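Local coordinates for uncharacterized protein (Nostoc punctiforme, PDB 2R3S) that probably transfers a methyl group from S-adenosylmethionine to an oxygen atom of a substrate not yet identified, working as a dimeric O-methyltransferase, at residues Y301-A304 with E305-M309; M148-P151 with A152-A156; D112-A115 with A116-G120; T129-P132 with E133-V136; L201-A204 with K205-R209. All coordinates share one frame; numbering follows the deposited sequence. Where two conformers were deposited one is given.

In the fold
All five contacts are local, formed within single helices or a turn. Contacts 1, 2 and 5 lie on helices that pack against the central sheet of what is probably the methyl-transferring domain. Contacts 2 and 5, on helices 149-159 and 198-211, are the pair with the closest centres, about 17 Å apart. Contact 1 lies on helix 303-312, about 23 Å from contact 2 between centres. Contact 4, in the loop before helix 136-143, packs on helix 104-107 and comes to about 9 Å of contact 5 between nearest atoms. Contact 3, on helix 113-119, touches helix 282-294 and the second subunit and is farthest from contact 5, about 37 Å between centres.

Contact 1: Y301-A304 with E305-M309; sequences YTFA and EYESM
Tyr-301 turns the edge of its ring toward the face of Tyr-306 in a tightly packed, offset edge-to-face pair, planes at 65°, at the start of helix 303-312. With Tyr-306 CG anti to its carbonyl carbon (chi1 -81°), that ring lies beneath Tyr-301 CB, 3.6 Å from its centroid, a CH-pi contact. CE of selenomethionine Met-309 makes another over a face of the Tyr-301 ring, 3.7 Å from the centroid; SE, 5.0 Å from it, adds a Met-aromatic contact. A water links Tyr-301 N to Tyr-306 OH. Thr-302 and Glu-305 form a capping box: Thr-302 N donates to the anti lone pair of Glu-305 OE1 at 2.9 Å, and Glu-305 N returns a weak bond of 3.3 Å to Thr-302 OG1. Toward solvent the contact is looser: Ala-304 is exposed, and a second water joins its O to Glu-307 OE1. Glu-307 CB stands farther off, 4.2 Å from the Phe-303 ring centroid. A leucine replacing Tyr-306 would probably cost Tyr-301 its aromatic face and the first water a partner. Arg-278 salt-bridges Glu-305 OE1 and Phe-245 O binds Tyr-301 OH; Met-309 packs on helix 247-260, Phe-303 and Tyr-306 on strand 329-334.

Contact 2: M148-P151 with A152-A156; sequences MANP and AQLIA
Near the start of helix 149-159, which flanks the Rossmann-like sheet of the methyltransferase domain, Asn-150 and Leu-154 meet one turn apart on the same side. CG of Asn-150 stands anti to its own N (chi1 180°), which brings the amide forward along the helix until ND2 lies 3.6 Å from Leu-154 CD1, an apolar methyl beside an amide nitrogen. Beneath them Leu-154 N donates to Asn-150 O at 2.9 Å. The same i to i+4 spacing joins Ala-152 N to Met-148 O at 3.0 Å and Ile-155 N to Pro-151 O at 2.9 Å. Pro-151 has no N-H to give, a lack that costs little so close to the start of a helix. Ala-152 CB lies 3.3 Å from Met-148 O. Gln-153 N bonds to Ala-149 O, and its bent chain (chi2 -61°) carries NE2 to within 3.1 Å of a water that lies between it and Ala-149 O. The amide of Gln-153 is held further by His-186 and Gln-185. Ala-152 and Ile-155 pack on Phe-179 of helix 178-186, while Pro-151 and Ile-155 rest on Phe-270 of strand 265-271.

Contact 3: D112-A115 with A116-G120; sequences DLTA and AVLKG
Thr-114 and Leu-118 meet one turn apart in helix 113-119, where Leu-118 N donates to Thr-114 O at 2.9 Å and Leu-118 CG lies alongside the same oxygen, 3.5 Å from it. One residue earlier the pattern recurs: Val-117 N bonds to Leu-113 O, and Val-117 CG2, beside its own backbone N, reaches that carbonyl at 3.3 Å. One residue later, Lys-119 N donates to Ala-115 O at 3.1 Å. Outside this shell, the helix ends set the frame. Asp-112 is the N-cap: its OD1 accepts from Ala-115 N at 3.3 Å, met from well above the carboxylate plane. At the other end Gly-120 N bonds to Ala-116 O at 2.8 Å before the chain turns off with positive phi (90°), where a CB would jam against the preceding carbonyl oxygen. Leu-113, Ala-116 and Val-117 pack on helix 282-294 of the same chain. Residues of the second subunit meet the helix as well: Thr-114 OG1 bonds to its Glu-28, Val-117 O to its Ser-52, and Leu-113 lies on its Ala-21, placing this short helix at the dimer interface.

Contact 4: T129-P132 with E133-V136; sequences TLSP and EHPV
Thr-129 touches Val-136 across a reversal of the chain built on a type II beta turn from Ser-131 to His-134, in the loop between helices 113-119 and 136-143. At Thr-129, CG2 packs 4.0 Å from Val-136 CG1, and the backbone O lies 3.6 Å from His-134 CB; the same O accepts from Trp-137 NE1, and OG1 bonds to Thr-294 O. Ser-131 opens the turn: its O receives a weak bond from His-134 N at 3.2 Å, and its OG, swung between N and the carbonyl carbon (chi1 61°), stands 3.3 Å from CD2 at the edge of the His-134 ring. Pro-132 takes the first corner (i+1), with its fixed phi suited to the turn, and leads into Glu-133, the second (i+2), whose positive phi (53°) completes the reversal. Beyond it the His-134 ring turns its CD2 edge to Ser-131 OG and its ND1 edge to Val-136 N. With a leucine at His-134, Val-136 N would probably lose its capping acceptor and Ser-131 OG its neighbouring ring edge. That cap is nearly straight: Val-136 N donates to His-134 ND1 at 3.2 Å, almost exactly in the plane of the imidazole.

Contact 5: L201-A204 with K205-R209; sequences LEVA and KENAR
Glu-202 and Lys-205 lie side by side on helix 198-211, three residues apart, and their ends join in a salt bridge. The lysine can be followed outward. Its CB sits 3.4 Å from Leu-201 O, the carbonyl that also accepts from Lys-205 N at 2.8 Å. CG remains beside that oxygen, and so does CD, 3.5 Å from Leu-201 O, so the first half of the chain hugs the backbone of the preceding turn. A bend about the CG-CD bond (chi3 70°) then turns the rest toward Glu-202. CE comes to 3.9 Å from Glu-202 OE2, and NZ ends on the same oxygen, approaching from above the carboxylate plane. The modelled NZ to OE2 separation of 2.5 Å is short, and Glu-202 was deposited in two conformers, so the pairing is surer than its length. On another side of the helix, Val-203 and Asn-207 run side by side, with Val-203 CG1 3.7 Å from Asn-207 ND2. That nitrogen bonds to His-176 O, and the side chain packs on Leu-178 and Ile-181 of helix 178-186. The helix is the crossover of a beta-alpha-beta unit running from strand 191-196 to strand 217-221. Leu-201, Ala-204 and Ala-208 pack on strand 217-221, and Lys-205 also touches its Thr-219 while sending its charged end to Glu-202. In the conformer given, the opposite charges of Glu-202 and Lys-205 probably compensate each other at the exposed surface.

Contact 1: Y301-A304 with E305-M309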
loop_
_atom_site.group_PDB
_atom_site.type_symbol
_atom_site.label_atom_id
_atom_site.label_comp_id
_atom_site.label_asym_id
_atom_site.label_seq_id
_atom_site.Cartn_x
_atom_site.Cartn_y
_atom_site.Cartn_z
ATOM N N TYR A 301 -2.282 -16.125 16.416
ATOM C CA TYR A 301 -1.771 -16.832 17.564
ATOM C C TYR A 301 -0.706 -17.851 17.188
ATOM O O TYR A 301 -0.817 -18.550 16.185
ATOM C CB TYR A 301 -2.919 -17.537 18.280
ATOM C CG TYR A 301 -3.887 -16.605 18.961
ATOM C CD1 TYR A 301 -3.500 -15.843 20.050
ATOM C CD2 TYR A 301 -5.203 -16.503 18.535
ATOM C CE1 TYR A 301 -4.394 -14.988 20.675
ATOM C CE2 TYR A 301 -6.099 -15.690 19.182
ATOM C CZ TYR A 301 -5.689 -14.920 20.234
ATOM O OH TYR A 301 -6.575 -14.082 20.851
ATOM N N THR A 302 0.324 -17.939 18.022
ATOM C CA THR A 302 1.407 -18.930 17.845
ATOM C C THR A 302 0.963 -20.312 18.334
ATOM O O THR A 302 -0.078 -20.427 18.986
ATOM C CB THR A 302 2.639 -18.514 18.626
ATOM O OG1 THR A 302 2.294 -18.494 20.012
ATOM C CG2 THR A 302 3.134 -17.102 18.183
ATOM N N PHE A 303 1.726 -21.359 17.995
ATOM C CA PHE A 303 1.377 -22.727 18.383
ATOM C C PHE A 303 1.354 -22.867 19.893
ATOM O O PHE A 303 0.403 -23.368 20.430
ATOM C CB PHE A 303 2.326 -23.765 17.808
ATOM C CG PHE A 303 2.090 -25.143 18.359
ATOM C CD1 PHE A 303 0.916 -25.819 18.074
ATOM C CD2 PHE A 303 3.006 -25.741 19.209
ATOM C CE1 PHE A 303 0.668 -27.089 18.597
ATOM C CE2 PHE A 303 2.769 -27.008 19.732
ATOM C CZ PHE A 303 1.593 -27.684 19.422
ATOM N N ALA A 304 2.409 -22.417 20.560
ATOM C CA ALA A 304 2.434 -22.347 22.007
ATOM C C ALA A 304 1.164 -21.707 22.592
ATOM O O ALA A 304 0.662 -22.167 23.609
ATOM C CB ALA A 304 3.677 -21.570 22.472
ATOM N N GLU A 305 0.652 -20.637 21.974
ATOM C CA GLU A 305 -0.559 -20.000 22.480
ATOM C C GLU A 305 -1.776 -20.892 22.278
ATOM O O GLU A 305 -2.604 -21.013 23.173
ATOM C CB GLU A 305 -0.792 -18.654 21.832
ATOM C CG GLU A 305 0.056 -17.554 22.428
ATOM C CD GLU A 305 -0.028 -16.253 21.645
ATOM O OE1 GLU A 305 -0.077 -16.287 20.403
ATOM O OE2 GLU A 305 -0.033 -15.182 22.263
ATOM N N TYR A 306 -1.867 -21.530 21.116
ATOM C CA TYR A 306 -2.976 -22.436 20.821
ATOM C C TYR A 306 -2.921 -23.747 21.623
ATOM O O TYR A 306 -3.950 -24.274 22.014
ATOM C CB TYR A 306 -3.015 -22.788 19.328
ATOM C CG TYR A 306 -3.674 -21.755 18.421
ATOM C CD1 TYR A 306 -4.846 -21.124 18.794
ATOM C CD2 TYR A 306 -3.147 -21.466 17.165
ATOM C CE1 TYR A 306 -5.461 -20.203 17.971
ATOM C CE2 TYR A 306 -3.762 -20.537 16.328
ATOM C CZ TYR A 306 -4.929 -19.921 16.743
ATOM O OH TYR A 306 -5.560 -19.009 15.956
ATOM N N GLU A 307 -1.722 -24.286 21.803
ATOM C CA GLU A 307 -1.483 -25.474 22.629
ATOM C C GLU A 307 -2.019 -25.236 24.032
ATOM O O GLU A 307 -2.682 -26.100 24.611
ATOM C CB GLU A 307 0.017 -25.775 22.663
ATOM C CG GLU A 307 0.456 -27.004 23.452
ATOM C CD GLU A 307 1.928 -27.312 23.229
ATOM O OE1 GLU A 307 2.768 -26.381 23.383
ATOM O OE2 GLU A 307 2.238 -28.475 22.883
ATOM N N SER A 308 -1.768 -24.046 24.557
ATOM C CA SER A 308 -2.278 -23.658 25.873
ATOM C C SER A 308 -3.809 -23.495 25.946
ATOM O O SER A 308 -4.401 -23.669 27.007
ATOM C CB SER A 308 -1.612 -22.366 26.311
ATOM O OG SER A 308 -2.265 -21.827 27.434
HETATM N N MSE A 309 -4.441 -23.114 24.837
HETATM C CA MSE A 309 -5.889 -22.963 24.811
HETATM C C MSE A 309 -6.540 -24.330 24.811
HETATM O O MSE A 309 -7.495 -24.576 25.541
HETATM C CB MSE A 309 -6.320 -22.172 23.583
HETATM C CG MSE A 309 -5.911 -20.730 23.643
HETATM SE SE MSE A 309 -6.528 -19.755 22.063
HETATM C CE MSE A 309 -4.801 -18.927 21.523
HETATM O O HOH W 1 -3.660 -17.638 14.447
HETATM O O HOH W 2 2.105 -24.324 25.081
#

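Contact 2: M148-P151 with A152-A156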
loop_
_atom_site.group_PDB
_atom_site.type_symbol
_atom_site.label_atom_id
_atom_site.label_comp_id
_atom_site.label_asym_id
_atom_site.label_seq_id
_atom_site.Cartn_x
_atom_site.Cartn_y
_atom_site.Cartn_z
HETATM N N MSE A 148 -8.723 -21.650 -1.382
HETATM C CA MSE A 148 -8.944 -22.551 -0.237
HETATM C C MSE A 148 -9.206 -23.975 -0.700
HETATM O O MSE A 148 -9.213 -24.909 0.108
HETATM C CB MSE A 148 -10.090 -22.067 0.658
HETATM C CG MSE A 148 -9.857 -20.744 1.342
HETATM SE SE MSE A 148 -8.112 -20.540 2.269
HETATM C CE MSE A 148 -8.248 -18.608 2.487
ATOM N N ALA A 149 -9.379 -24.144 -2.004
ATOM C CA ALA A 149 -9.667 -25.451 -2.587
ATOM C C ALA A 149 -8.551 -26.464 -2.311
ATOM O O ALA A 149 -8.808 -27.578 -1.861
ATOM C CB ALA A 149 -9.918 -25.308 -4.078
ATOM N N ASN A 150 -7.309 -26.066 -2.562
ATOM C CA ASN A 150 -6.174 -26.967 -2.397
ATOM C C ASN A 150 -5.961 -27.317 -0.924
ATOM O O ASN A 150 -5.858 -28.495 -0.575
ATOM C CB ASN A 150 -4.886 -26.386 -3.023
ATOM C CG ASN A 150 -3.684 -27.322 -2.853
ATOM O OD1 ASN A 150 -3.722 -28.465 -3.312
ATOM N ND2 ASN A 150 -2.640 -26.856 -2.160
ATOM N N PRO A 151 -5.908 -26.307 -0.039
ATOM C CA PRO A 151 -5.740 -26.690 1.360
ATOM C C PRO A 151 -6.868 -27.569 1.889
ATOM O O PRO A 151 -6.602 -28.426 2.700
ATOM C CB PRO A 151 -5.701 -25.365 2.098
ATOM C CG PRO A 151 -5.476 -24.327 1.064
ATOM C CD PRO A 151 -5.958 -24.854 -0.225
ATOM N N ALA A 152 -8.111 -27.364 1.418
ATOM C CA ALA A 152 -9.237 -28.234 1.802
ATOM C C ALA A 152 -8.965 -29.701 1.444
ATOM O O ALA A 152 -9.200 -30.595 2.256
ATOM C CB ALA A 152 -10.565 -27.741 1.185
ATOM N N GLN A 153 -8.462 -29.930 0.233
ATOM C CA GLN A 153 -8.014 -31.243 -0.211
ATOM C C GLN A 153 -6.840 -31.772 0.604
ATOM O O GLN A 153 -6.801 -32.956 0.935
ATOM C CB GLN A 153 -7.590 -31.193 -1.689
ATOM C CG GLN A 153 -8.724 -30.897 -2.683
ATOM C CD GLN A 153 -9.804 -31.946 -2.644
ATOM O OE1 GLN A 153 -9.510 -33.138 -2.616
ATOM N NE2 GLN A 153 -11.067 -31.511 -2.635
ATOM N N LEU A 154 -5.877 -30.920 0.933
ATOM C CA LEU A 154 -4.736 -31.381 1.718
ATOM C C LEU A 154 -5.210 -31.841 3.097
ATOM O O LEU A 154 -4.820 -32.906 3.555
ATOM C CB LEU A 154 -3.625 -30.324 1.851
ATOM C CG LEU A 154 -2.932 -29.832 0.558
ATOM C CD1 LEU A 154 -1.985 -28.657 0.871
ATOM C CD2 LEU A 154 -2.188 -30.938 -0.174
ATOM N N ILE A 155 -6.069 -31.060 3.743
ATOM C CA ILE A 155 -6.562 -31.429 5.071
ATOM C C ILE A 155 -7.329 -32.736 4.999
ATOM O O ILE A 155 -7.129 -33.610 5.813
ATOM C CB ILE A 155 -7.403 -30.329 5.703
ATOM C CG1 ILE A 155 -6.471 -29.179 6.133
ATOM C CG2 ILE A 155 -8.233 -30.899 6.881
ATOM C CD1 ILE A 155 -7.180 -27.959 6.711
ATOM N N ALA A 156 -8.159 -32.875 3.972
ATOM C CA ALA A 156 -8.897 -34.113 3.708
ATOM C C ALA A 156 -7.970 -35.332 3.633
ATOM O O ALA A 156 -8.200 -36.330 4.323
ATOM C CB ALA A 156 -9.678 -33.975 2.450
HETATM O O HOH W 3 -11.149 -28.420 -2.298
#

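Contact 3: D112-A115 with A116-G120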
loop_
_atom_site.group_PDB
_atom_site.type_symbol
_atom_site.label_atom_id
_atom_site.label_comp_id
_atom_site.label_asym_id
_atom_site.label_seq_id
_atom_site.Cartn_x
_atom_site.Cartn_y
_atom_site.Cartn_z
ATOM N N ASP A 112 -7.906 4.403 9.880
ATOM C CA ASP A 112 -7.305 4.975 11.101
ATOM C C ASP A 112 -6.738 3.878 11.980
ATOM O O ASP A 112 -7.324 3.469 12.971
ATOM C CB ASP A 112 -8.300 5.850 11.880
ATOM C CG ASP A 112 -7.604 6.965 12.734
ATOM O OD1 ASP A 112 -6.359 6.964 12.943
ATOM O OD2 ASP A 112 -8.345 7.870 13.175
ATOM N N LEU A 113 -5.574 3.403 11.579
ATOM C CA LEU A 113 -4.840 2.418 12.324
ATOM C C LEU A 113 -4.297 3.061 13.588
ATOM O O LEU A 113 -4.159 2.383 14.601
ATOM C CB LEU A 113 -3.736 1.842 11.449
ATOM C CG LEU A 113 -3.103 0.507 11.776
ATOM C CD1 LEU A 113 -4.142 -0.597 11.956
ATOM C CD2 LEU A 113 -2.118 0.180 10.647
ATOM N N THR A 114 -4.040 4.372 13.559
ATOM C CA THR A 114 -3.611 5.071 14.767
ATOM C C THR A 114 -4.626 4.892 15.879
ATOM O O THR A 114 -4.246 4.617 17.012
ATOM C CB THR A 114 -3.374 6.561 14.549
ATOM O OG1 THR A 114 -2.435 6.747 13.473
ATOM C CG2 THR A 114 -2.816 7.192 15.831
ATOM N N ALA A 115 -5.909 5.033 15.537
ATOM C CA ALA A 115 -7.028 4.833 16.447
ATOM C C ALA A 115 -7.027 3.433 17.033
ATOM O O ALA A 115 -7.219 3.271 18.236
ATOM C CB ALA A 115 -8.362 5.098 15.730
ATOM N N ALA A 116 -6.846 2.424 16.182
ATOM C CA ALA A 116 -6.761 1.036 16.644
ATOM C C ALA A 116 -5.583 0.770 17.566
ATOM O O ALA A 116 -5.699 0.016 18.534
ATOM C CB ALA A 116 -6.720 0.053 15.436
ATOM N N VAL A 117 -4.432 1.338 17.261
ATOM C CA VAL A 117 -3.251 1.161 18.128
ATOM C C VAL A 117 -3.502 1.824 19.474
ATOM O O VAL A 117 -3.205 1.264 20.533
ATOM C CB VAL A 117 -1.951 1.733 17.475
ATOM C CG1 VAL A 117 -0.798 1.671 18.460
ATOM C CG2 VAL A 117 -1.633 0.993 16.167
ATOM N N LEU A 118 -4.113 2.998 19.443
ATOM C CA LEU A 118 -4.425 3.724 20.671
ATOM C C LEU A 118 -5.333 2.933 21.602
ATOM O O LEU A 118 -5.070 2.847 22.796
ATOM C CB LEU A 118 -5.076 5.078 20.351
ATOM C CG LEU A 118 -4.118 6.228 20.090
ATOM C CD1 LEU A 118 -4.915 7.467 19.630
ATOM C CD2 LEU A 118 -3.268 6.569 21.347
ATOM N N LYS A 119 -6.379 2.333 21.042
ATOM C CA LYS A 119 -7.409 1.699 21.841
ATOM C C LYS A 119 -7.225 0.198 22.056
ATOM O O LYS A 119 -7.851 -0.370 22.958
ATOM C CB LYS A 119 -8.804 2.026 21.271
ATOM C CG LYS A 119 -9.233 1.297 20.001
ATOM C CD LYS A 119 -10.678 1.711 19.596
ATOM C CE LYS A 119 -11.759 0.912 20.354
ATOM N NZ LYS A 119 -13.159 1.174 19.894
ATOM N N GLY A 120 -6.368 -0.436 21.252
ATOM C CA GLY A 120 -6.012 -1.862 21.413
ATOM C C GLY A 120 -6.902 -2.829 20.641
ATOM O O GLY A 120 -7.066 -3.992 21.011
#

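Contact 4: T129-P132 with E133-V136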
loop_
_atom_site.group_PDB
_atom_site.type_symbol
_atom_site.label_atom_id
_atom_site.label_comp_id
_atom_site.label_asym_id
_atom_site.label_seq_id
_atom_site.Cartn_x
_atom_site.Cartn_y
_atom_site.Cartn_z
ATOM N N THR A 129 -15.725 -6.541 12.096
ATOM C CA THR A 129 -16.233 -7.589 11.231
ATOM C C THR A 129 -16.913 -8.698 12.004
ATOM O O THR A 129 -17.447 -9.622 11.400
ATOM C CB THR A 129 -15.081 -8.223 10.406
ATOM O OG1 THR A 129 -14.080 -8.725 11.308
ATOM C CG2 THR A 129 -14.491 -7.225 9.427
ATOM N N LEU A 130 -16.902 -8.615 13.336
ATOM C CA LEU A 130 -17.501 -9.643 14.191
ATOM C C LEU A 130 -18.972 -9.365 14.547
ATOM O O LEU A 130 -19.577 -10.153 15.264
ATOM C CB LEU A 130 -16.645 -9.840 15.455
ATOM C CG LEU A 130 -15.154 -10.160 15.176
ATOM C CD1 LEU A 130 -14.491 -10.810 16.366
ATOM C CD2 LEU A 130 -14.941 -11.053 13.900
ATOM N N SER A 131 -19.558 -8.277 14.044
ATOM C CA SER A 131 -20.996 -8.051 14.245
ATOM C C SER A 131 -21.801 -9.187 13.598
ATOM O O SER A 131 -21.380 -9.732 12.584
ATOM C CB SER A 131 -21.457 -6.676 13.734
ATOM O OG SER A 131 -21.253 -6.512 12.352
ATOM N N PRO A 132 -22.927 -9.587 14.221
ATOM C CA PRO A 132 -23.752 -10.670 13.684
ATOM C C PRO A 132 -24.115 -10.519 12.211
ATOM O O PRO A 132 -24.524 -9.435 11.766
ATOM C CB PRO A 132 -25.004 -10.600 14.547
ATOM C CG PRO A 132 -24.496 -10.127 15.842
ATOM C CD PRO A 132 -23.479 -9.093 15.499
ATOM N N GLU A 133 -23.918 -11.609 11.478
ATOM C CA GLU A 133 -24.229 -11.694 10.062
ATOM C C GLU A 133 -23.606 -10.581 9.205
ATOM O O GLU A 133 -24.229 -10.100 8.244
ATOM C CB GLU A 133 -25.740 -11.741 9.888
ATOM C CG GLU A 133 -26.380 -12.828 10.748
ATOM C CD GLU A 133 -27.880 -12.958 10.519
ATOM O OE1 GLU A 133 -28.603 -12.007 10.888
ATOM O OE2 GLU A 133 -28.323 -14.007 9.985
ATOM N N HIS A 134 -22.376 -10.181 9.533
ATOM C CA HIS A 134 -21.709 -9.132 8.782
ATOM C C HIS A 134 -21.560 -9.629 7.338
ATOM O O HIS A 134 -21.156 -10.786 7.117
ATOM C CB HIS A 134 -20.344 -8.806 9.392
ATOM C CG HIS A 134 -19.772 -7.497 8.934
ATOM N ND1 HIS A 134 -19.464 -7.239 7.616
ATOM C CD2 HIS A 134 -19.455 -6.374 9.620
ATOM C CE1 HIS A 134 -18.988 -6.013 7.509
ATOM N NE2 HIS A 134 -18.980 -5.461 8.711
ATOM N N PRO A 135 -21.944 -8.793 6.346
ATOM C CA PRO A 135 -21.937 -9.250 4.948
ATOM C C PRO A 135 -20.553 -9.464 4.327
ATOM O O PRO A 135 -20.452 -10.060 3.260
ATOM C CB PRO A 135 -22.694 -8.139 4.219
ATOM C CG PRO A 135 -22.459 -6.925 5.047
ATOM C CD PRO A 135 -22.460 -7.412 6.467
ATOM N N VAL A 136 -19.496 -8.989 4.980
ATOM C CA VAL A 136 -18.144 -9.206 4.488
ATOM C C VAL A 136 -17.813 -10.716 4.399
ATOM O O VAL A 136 -16.959 -11.105 3.614
ATOM C CB VAL A 136 -17.084 -8.390 5.292
ATOM C CG1 VAL A 136 -16.707 -9.069 6.636
ATOM C CG2 VAL A 136 -15.867 -8.108 4.415
#

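Contact 5: L201-A204 with K205-R209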
loop_
_atom_site.group_PDB
_atom_site.type_symbol
_atom_site.label_atom_id
_atom_site.label_comp_id
_atom_site.label_asym_id
_atom_site.label_seq_id
_atom_site.Cartn_x
_atom_site.Cartn_y
_atom_site.Cartn_z
ATOM N N LEU A 201 -23.892 -19.651 4.736
ATOM C CA LEU A 201 -24.224 -21.049 4.434
ATOM C C LEU A 201 -24.927 -21.264 3.096
ATOM O O LEU A 201 -24.899 -22.373 2.566
ATOM C CB LEU A 201 -25.078 -21.651 5.547
ATOM C CG LEU A 201 -24.400 -21.835 6.892
ATOM C CD1 LEU A 201 -25.459 -22.097 7.955
ATOM C CD2 LEU A 201 -23.364 -22.955 6.817
ATOM N N GLU A 202 -25.560 -20.227 2.555
ATOM C CA GLU A 202 -26.101 -20.321 1.206
ATOM C C GLU A 202 -24.985 -20.620 0.211
ATOM O O GLU A 202 -25.165 -21.447 -0.685
ATOM C CB GLU A 202 -26.863 -19.055 0.836
ATOM C CG GLU A 202 -28.182 -18.904 1.601
ATOM C CD GLU A 202 -29.091 -20.122 1.455
ATOM O OE1 GLU A 202 -29.228 -20.661 0.327
ATOM O OE2 GLU A 202 -29.658 -20.547 2.479
ATOM N N VAL A 203 -23.811 -19.995 0.400
ATOM C CA VAL A 203 -22.641 -20.283 -0.452
ATOM C C VAL A 203 -22.143 -21.733 -0.264
ATOM O O VAL A 203 -21.915 -22.466 -1.246
ATOM C CB VAL A 203 -21.467 -19.296 -0.184
ATOM C CG1 VAL A 203 -20.294 -19.576 -1.165
ATOM C CG2 VAL A 203 -21.960 -17.847 -0.263
ATOM N N ALA A 204 -21.963 -22.114 0.999
ATOM C CA ALA A 204 -21.542 -23.467 1.388
ATOM C C ALA A 204 -22.439 -24.538 0.797
ATOM O O ALA A 204 -21.961 -25.566 0.283
ATOM C CB ALA A 204 -21.499 -23.587 2.940
ATOM N N LYS A 205 -23.742 -24.302 0.865
ATOM C CA LYS A 205 -24.719 -25.249 0.311
ATOM C C LYS A 205 -24.557 -25.355 -1.179
ATOM O O LYS A 205 -24.558 -26.447 -1.738
ATOM C CB LYS A 205 -26.162 -24.828 0.631
ATOM C CG LYS A 205 -26.723 -25.448 1.897
ATOM C CD LYS A 205 -27.697 -24.511 2.619
ATOM C CE LYS A 205 -28.999 -24.308 1.880
ATOM N NZ LYS A 205 -29.696 -23.081 2.398
ATOM N N GLU A 206 -24.427 -24.202 -1.822
ATOM C CA GLU A 206 -24.241 -24.178 -3.253
ATOM C C GLU A 206 -22.975 -24.912 -3.660
ATOM O O GLU A 206 -22.976 -25.666 -4.642
ATOM C CB GLU A 206 -24.220 -22.722 -3.736
ATOM C CG GLU A 206 -24.182 -22.521 -5.272
ATOM C CD GLU A 206 -25.214 -23.363 -6.052
ATOM O OE1 GLU A 206 -26.281 -23.773 -5.484
ATOM O OE2 GLU A 206 -24.920 -23.610 -7.252
ATOM N N ASN A 207 -21.892 -24.718 -2.905
ATOM C CA ASN A 207 -20.659 -25.452 -3.157
ATOM C C ASN A 207 -20.788 -26.964 -2.903
ATOM O O ASN A 207 -20.224 -27.761 -3.649
ATOM C CB ASN A 207 -19.457 -24.826 -2.397
ATOM C CG ASN A 207 -18.954 -23.540 -3.056
ATOM O OD1 ASN A 207 -19.000 -23.396 -4.266
ATOM N ND2 ASN A 207 -18.481 -22.609 -2.257
ATOM N N ALA A 208 -21.549 -27.367 -1.888
ATOM C CA ALA A 208 -21.815 -28.797 -1.658
ATOM C C ALA A 208 -22.587 -29.377 -2.834
ATOM O O ALA A 208 -22.288 -30.463 -3.327
ATOM C CB ALA A 208 -22.577 -29.001 -0.365
ATOM N N ARG A 209 -23.603 -28.643 -3.266
ATOM C CA ARG A 209 -24.360 -28.975 -4.486
ATOM C C ARG A 209 -23.418 -29.159 -5.688
ATOM O O ARG A 209 -23.373 -30.225 -6.288
ATOM C CB ARG A 209 -25.376 -27.863 -4.743
ATOM C CG ARG A 209 -26.725 -28.318 -5.202
ATOM C CD ARG A 209 -26.825 -28.221 -6.692
ATOM N NE ARG A 209 -26.790 -26.826 -7.157
ATOM C CZ ARG A 209 -26.168 -26.392 -8.261
ATOM N NH1 ARG A 209 -25.487 -27.210 -9.057
ATOM N NH2 ARG A 209 -26.214 -25.104 -8.572
#